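PDB 5T8U: lipoate-protein ligase 1 from Plasmodium falciparum, which belongs to the lipoyl protein ligase A/B family and holds lipoic acid in a pocket of its catalytic domain. Local coordinates for residues 100-111 and 163-174. Sequence-based numbering, arbitrary orientation.
With LPA (lipoic acid), chain C.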
loop_
_atom_site.group_PDB
_atom_site.type_symbol
_atom_site.label_atom_id
_atom_site.label_comp_id
_atom_site.label_asym_id
_atom_site.label_seq_id
_atom_site.Cartn_x
_atom_site.Cartn_y
_atom_site.Cartn_z
ATOM N N TYR A 100 0.303 11.527 3.873
ATOM C CA TYR A 100 0.029 12.712 3.077
ATOM C C TYR A 100 0.880 12.685 1.816
ATOM O O TYR A 100 2.030 12.236 1.843
ATOM C CB TYR A 100 0.324 13.975 3.888
ATOM C CG TYR A 100 0.211 15.275 3.125
ATOM C CD1 TYR A 100 -1.020 15.882 2.918
ATOM C CD2 TYR A 100 1.343 15.909 2.634
ATOM C CE1 TYR A 100 -1.122 17.075 2.232
ATOM C CE2 TYR A 100 1.252 17.104 1.946
ATOM C CZ TYR A 100 0.017 17.682 1.749
ATOM O OH TYR A 100 -0.084 18.871 1.065
ATOM N N HIS A 101 0.311 13.169 0.716
ATOM C CA HIS A 101 0.984 13.180 -0.574
ATOM C C HIS A 101 0.940 14.577 -1.167
ATOM O O HIS A 101 -0.006 15.335 -0.944
ATOM C CB HIS A 101 0.337 12.204 -1.566
ATOM C CG HIS A 101 0.757 10.779 -1.388
ATOM N ND1 HIS A 101 1.607 10.367 -0.384
ATOM C CD2 HIS A 101 0.442 9.667 -2.093
ATOM C CE1 HIS A 101 1.797 9.063 -0.478
ATOM N NE2 HIS A 101 1.101 8.614 -1.507
ATOM N N ASP A 102 1.982 14.910 -1.922
ATOM C CA ASP A 102 1.976 16.074 -2.795
ATOM C C ASP A 102 3.045 15.853 -3.859
ATOM O O ASP A 102 3.707 14.813 -3.892
ATOM C CB ASP A 102 2.199 17.373 -2.009
ATOM C CG ASP A 102 3.588 17.468 -1.404
ATOM O OD1 ASP A 102 4.437 16.599 -1.686
ATOM O OD2 ASP A 102 3.831 18.422 -0.635
ATOM N N LEU A 103 3.217 16.847 -4.728
ATOM C CA LEU A 103 4.172 16.713 -5.820
ATOM C C LEU A 103 5.616 16.637 -5.340
ATOM O O LEU A 103 6.504 16.360 -6.153
ATOM C CB LEU A 103 4.003 17.874 -6.799
ATOM C CG LEU A 103 2.641 17.930 -7.496
ATOM C CD1 LEU A 103 2.509 19.198 -8.323
ATOM C CD2 LEU A 103 2.420 16.703 -8.371
ATOM N N GLY A 104 5.872 16.863 -4.054
ATOM C CA GLY A 104 7.209 16.738 -3.516
ATOM C C GLY A 104 7.634 15.329 -3.176
ATOM O O GLY A 104 8.724 15.140 -2.629
ATOM N N ASN A 105 6.809 14.328 -3.481
ATOM C CA ASN A 105 7.130 12.942 -3.173
ATOM C C ASN A 105 6.748 12.058 -4.349
ATOM O O ASN A 105 5.820 12.362 -5.104
ATOM C CB ASN A 105 6.418 12.459 -1.897
ATOM C CG ASN A 105 4.931 12.237 -2.099
ATOM O OD1 ASN A 105 4.121 13.136 -1.875
ATOM N ND2 ASN A 105 4.563 11.028 -2.513
ATOM N N VAL A 106 7.480 10.959 -4.491
ATOM C CA VAL A 106 7.245 9.984 -5.542
ATOM C C VAL A 106 6.552 8.772 -4.933
ATOM O O VAL A 106 6.633 8.511 -3.729
ATOM C CB VAL A 106 8.566 9.579 -6.240
ATOM C CG1 VAL A 106 8.304 8.685 -7.448
ATOM C CG2 VAL A 106 9.350 10.819 -6.655
ATOM N N CYS A 107 5.846 8.025 -5.778
ATOM C CA CYS A 107 5.184 6.789 -5.384
ATOM C C CYS A 107 5.611 5.679 -6.333
ATOM O O CYS A 107 5.502 5.825 -7.556
ATOM C CB CYS A 107 3.655 6.932 -5.402
ATOM S SG CYS A 107 2.987 8.122 -4.216
ATOM N N PHE A 108 6.087 4.574 -5.762
ATOM C CA PHE A 108 6.544 3.422 -6.522
ATOM C C PHE A 108 5.647 2.227 -6.231
ATOM O O PHE A 108 5.129 2.074 -5.120
ATOM C CB PHE A 108 8.001 3.073 -6.183
ATOM C CG PHE A 108 8.207 2.641 -4.757
ATOM C CD1 PHE A 108 8.109 1.305 -4.403
ATOM C CD2 PHE A 108 8.505 3.567 -3.772
ATOM C CE1 PHE A 108 8.300 0.901 -3.092
ATOM C CE2 PHE A 108 8.698 3.170 -2.460
ATOM C CZ PHE A 108 8.596 1.835 -2.121
ATOM N N THR A 109 5.471 1.377 -7.241
ATOM C CA THR A 109 4.641 0.182 -7.123
ATOM C C THR A 109 5.361 -0.967 -7.817
ATOM O O THR A 109 5.470 -0.982 -9.047
ATOM C CB THR A 109 3.257 0.402 -7.734
ATOM O OG1 THR A 109 2.612 1.502 -7.080
ATOM C CG2 THR A 109 2.392 -0.850 -7.594
ATOM N N PHE A 110 5.852 -1.919 -7.029
ATOM C CA PHE A 110 6.445 -3.137 -7.561
ATOM C C PHE A 110 5.386 -4.231 -7.617
ATOM O O PHE A 110 4.700 -4.489 -6.622
ATOM C CB PHE A 110 7.618 -3.597 -6.694
ATOM C CG PHE A 110 8.798 -2.671 -6.717
ATOM C CD1 PHE A 110 9.735 -2.747 -7.735
ATOM C CD2 PHE A 110 8.981 -1.736 -5.714
ATOM C CE1 PHE A 110 10.826 -1.901 -7.755
ATOM C CE2 PHE A 110 10.072 -0.887 -5.730
ATOM C CZ PHE A 110 10.995 -0.970 -6.753
ATOM N N LEU A 111 5.253 -4.867 -8.779
ATOM C CA LEU A 111 4.397 -6.036 -8.933
ATOM C C LEU A 111 5.267 -7.219 -9.324
ATOM O O LEU A 111 6.131 -7.095 -10.199
ATOM C CB LEU A 111 3.306 -5.812 -9.983
ATOM C CG LEU A 111 2.469 -4.542 -9.842
ATOM C CD1 LEU A 111 1.416 -4.489 -10.933
ATOM C CD2 LEU A 111 1.817 -4.469 -8.472
ATOM N N PHE A 163 1.925 -10.197 -6.348
ATOM C CA PHE A 163 2.313 -9.539 -5.109
ATOM C C PHE A 163 2.583 -8.072 -5.409
ATOM O O PHE A 163 3.346 -7.753 -6.332
ATOM C CB PHE A 163 3.550 -10.187 -4.485
ATOM C CG PHE A 163 4.105 -9.424 -3.317
ATOM C CD1 PHE A 163 3.473 -9.460 -2.084
ATOM C CD2 PHE A 163 5.256 -8.666 -3.451
ATOM C CE1 PHE A 163 3.982 -8.756 -1.008
ATOM C CE2 PHE A 163 5.769 -7.962 -2.379
ATOM C CZ PHE A 163 5.131 -8.006 -1.157
ATOM N N LEU A 164 1.957 -7.190 -4.631
ATOM C CA LEU A 164 2.031 -5.750 -4.841
ATOM C C LEU A 164 2.686 -5.103 -3.629
ATOM O O LEU A 164 2.143 -5.162 -2.521
ATOM C CB LEU A 164 0.639 -5.163 -5.082
ATOM C CG LEU A 164 0.554 -3.659 -5.370
ATOM C CD1 LEU A 164 -0.622 -3.357 -6.283
ATOM C CD2 LEU A 164 0.418 -2.852 -4.091
ATOM N N HIS A 165 3.844 -4.486 -3.847
ATOM C CA HIS A 165 4.569 -3.731 -2.825
ATOM C C HIS A 165 4.655 -2.290 -3.319
ATOM O O HIS A 165 5.505 -1.967 -4.154
ATOM C CB HIS A 165 5.955 -4.335 -2.587
ATOM C CG HIS A 165 6.885 -3.459 -1.802
ATOM N ND1 HIS A 165 8.225 -3.746 -1.655
ATOM C CD2 HIS A 165 6.672 -2.311 -1.115
ATOM C CE1 HIS A 165 8.797 -2.811 -0.918
ATOM N NE2 HIS A 165 7.876 -1.928 -0.579
ATOM N N HIS A 166 3.789 -1.420 -2.801
ATOM C CA HIS A 166 3.759 -0.025 -3.223
ATOM C C HIS A 166 4.056 0.871 -2.030
ATOM O O HIS A 166 3.472 0.702 -0.954
ATOM C CB HIS A 166 2.412 0.338 -3.864
ATOM C CG HIS A 166 1.321 0.644 -2.885
ATOM N ND1 HIS A 166 0.995 1.930 -2.514
ATOM C CD2 HIS A 166 0.468 -0.168 -2.218
ATOM C CE1 HIS A 166 -0.006 1.897 -1.651
ATOM N NE2 HIS A 166 -0.345 0.636 -1.455
ATOM N N GLY A 167 4.977 1.816 -2.229
ATOM C CA GLY A 167 5.425 2.693 -1.169
ATOM C C GLY A 167 5.702 4.089 -1.692
ATOM O O GLY A 167 5.596 4.359 -2.891
ATOM N N THR A 168 6.070 4.968 -0.765
ATOM C CA THR A 168 6.324 6.370 -1.055
ATOM C C THR A 168 7.780 6.702 -0.766
ATOM O O THR A 168 8.357 6.215 0.213
ATOM C CB THR A 168 5.415 7.283 -0.222
ATOM O OG1 THR A 168 5.672 8.653 -0.551
ATOM C CG2 THR A 168 5.651 7.072 1.269
ATOM N N ILE A 169 8.361 7.529 -1.634
ATOM C CA ILE A 169 9.694 8.092 -1.457
ATOM C C ILE A 169 9.540 9.597 -1.291
ATOM O O ILE A 169 8.732 10.226 -1.986
ATOM C CB ILE A 169 10.613 7.762 -2.652
ATOM C CG1 ILE A 169 10.807 6.247 -2.772
ATOM C CG2 ILE A 169 11.962 8.469 -2.510
ATOM C CD1 ILE A 169 11.526 5.815 -4.038
ATOM N N LEU A 170 10.313 10.175 -0.378
ATOM C CA LEU A 170 10.195 11.587 -0.038
ATOM C C LEU A 170 11.331 12.373 -0.682
ATOM O O LEU A 170 12.504 12.159 -0.359
ATOM C CB LEU A 170 10.192 11.775 1.478
ATOM C CG LEU A 170 8.802 11.813 2.118
ATOM C CD1 LEU A 170 7.919 10.660 1.648
ATOM C CD2 LEU A 170 8.940 11.795 3.624
ATOM N N ILE A 171 10.972 13.284 -1.588
ATOM C CA ILE A 171 11.933 14.139 -2.275
ATOM C C ILE A 171 11.863 15.537 -1.672
ATOM O O ILE A 171 12.783 15.971 -0.969
ATOM C CB ILE A 171 11.657 14.187 -3.791
ATOM C CG1 ILE A 171 11.597 12.774 -4.386
ATOM C CG2 ILE A 171 12.707 15.042 -4.505
ATOM C CD1 ILE A 171 12.908 12.018 -4.362
ATOM N N ASN A 172 10.764 16.246 -1.942
ATOM C CA ASN A 172 10.580 17.627 -1.511
ATOM C C ASN A 172 9.237 17.807 -0.812
ATOM O O ASN A 172 8.641 18.885 -0.865
ATOM C CB ASN A 172 10.692 18.581 -2.700
ATOM C CG ASN A 172 10.757 20.038 -2.281
ATOM O OD1 ASN A 172 11.271 20.367 -1.212
ATOM N ND2 ASN A 172 10.224 20.919 -3.122
ATOM N N LEU A 173 8.743 16.756 -0.159
ATOM C CA LEU A 173 7.461 16.838 0.526
ATOM C C LEU A 173 7.461 17.981 1.536
ATOM O O LEU A 173 8.463 18.244 2.206
ATOM C CB LEU A 173 7.150 15.513 1.228
ATOM C CG LEU A 173 5.877 15.478 2.078
ATOM C CD1 LEU A 173 4.664 15.684 1.200
ATOM C CD2 LEU A 173 5.772 14.174 2.850
ATOM N N GLU A 174 6.328 18.669 1.632
ATOM C CA GLU A 174 6.141 19.711 2.637
ATOM C C GLU A 174 5.990 19.034 3.993
ATOM O O GLU A 174 4.934 18.485 4.315
ATOM C CB GLU A 174 4.925 20.565 2.294
ATOM C CG GLU A 174 4.812 21.850 3.097
ATOM C CD GLU A 174 3.645 22.711 2.650
ATOM O OE1 GLU A 174 3.539 23.864 3.119
ATOM O OE2 GLU A 174 2.834 22.234 1.829
HETATM C C1 LPA C . 3.227 3.383 6.296
HETATM O O1 LPA C . 4.104 4.203 6.675
HETATM C C2 LPA C . 3.167 2.954 4.832
HETATM O O2 LPA C . 2.401 2.917 7.124
HETATM C C3 LPA C . 2.722 4.140 3.981
HETATM C C4 LPA C . 2.308 3.660 2.592
HETATM C C5 LPA C . 1.587 4.800 1.874
HETATM C C6 LPA C . 1.078 4.370 0.638
HETATM S S6 LPA C . -0.063 5.306 0.197
HETATM C C7 LPA C . 2.471 4.489 -0.761
HETATM C C8 LPA C . 1.788 4.988 -2.113
HETATM S S8 LPA C . 0.031 5.330 -1.725
#
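Val106, Phe108 and Phe110 pair with Ile169, Gly167 and His165 through reciprocal backbone hydrogen bonds, joining strands 105-111 and 163-170 as antiparallel neighbours, their axes at 167°. Gly167 suits its place because the Phe108 ring lies across it: with CG set between the backbone N and the carbonyl carbon (chi1 64°), the ring folds back over the partner strand. Having no side chain, Gly167 lets its CA lie against the ring face, 3.8 Å from the centroid, a CH-pi contact. Farther along, an edge of Phe108 turns toward the face of the His165 imidazole, planes at 74°, while on the other flank Ile169 CG1 packs 3.7 Å from Phe108 CD2, apolar groups suited to this buried face.

The opposite face of the sheet is lined by Cys107, His166 and Thr168, which with His101 and Gly167 form part of the lipoic acid pocket. The ligand's C8 lies at the edge of the His166 ring, 3.2 Å from ND1, and its S8 is 3.5 Å from His101 NE2; His166 NE2 is hydrogen-bonded to Thr94 OG1, which helps fix the ring's turn. At the Leu111 end of the strand pair this face becomes apolar, Leu111 CD2 meeting Leu164 CG at 3.4 Å. Asp102 begins an Asx turn, its OD1 accepting from Gly104 N.

Strand 55-59 continues the sheet beside 105-111, and strand 150-159 beside 163-170. Helix 117-132 covers Phe108 and Phe110, whereas helix 22-34 packs on His166 and both leucines, whose branched apolar ends suit that buried interface.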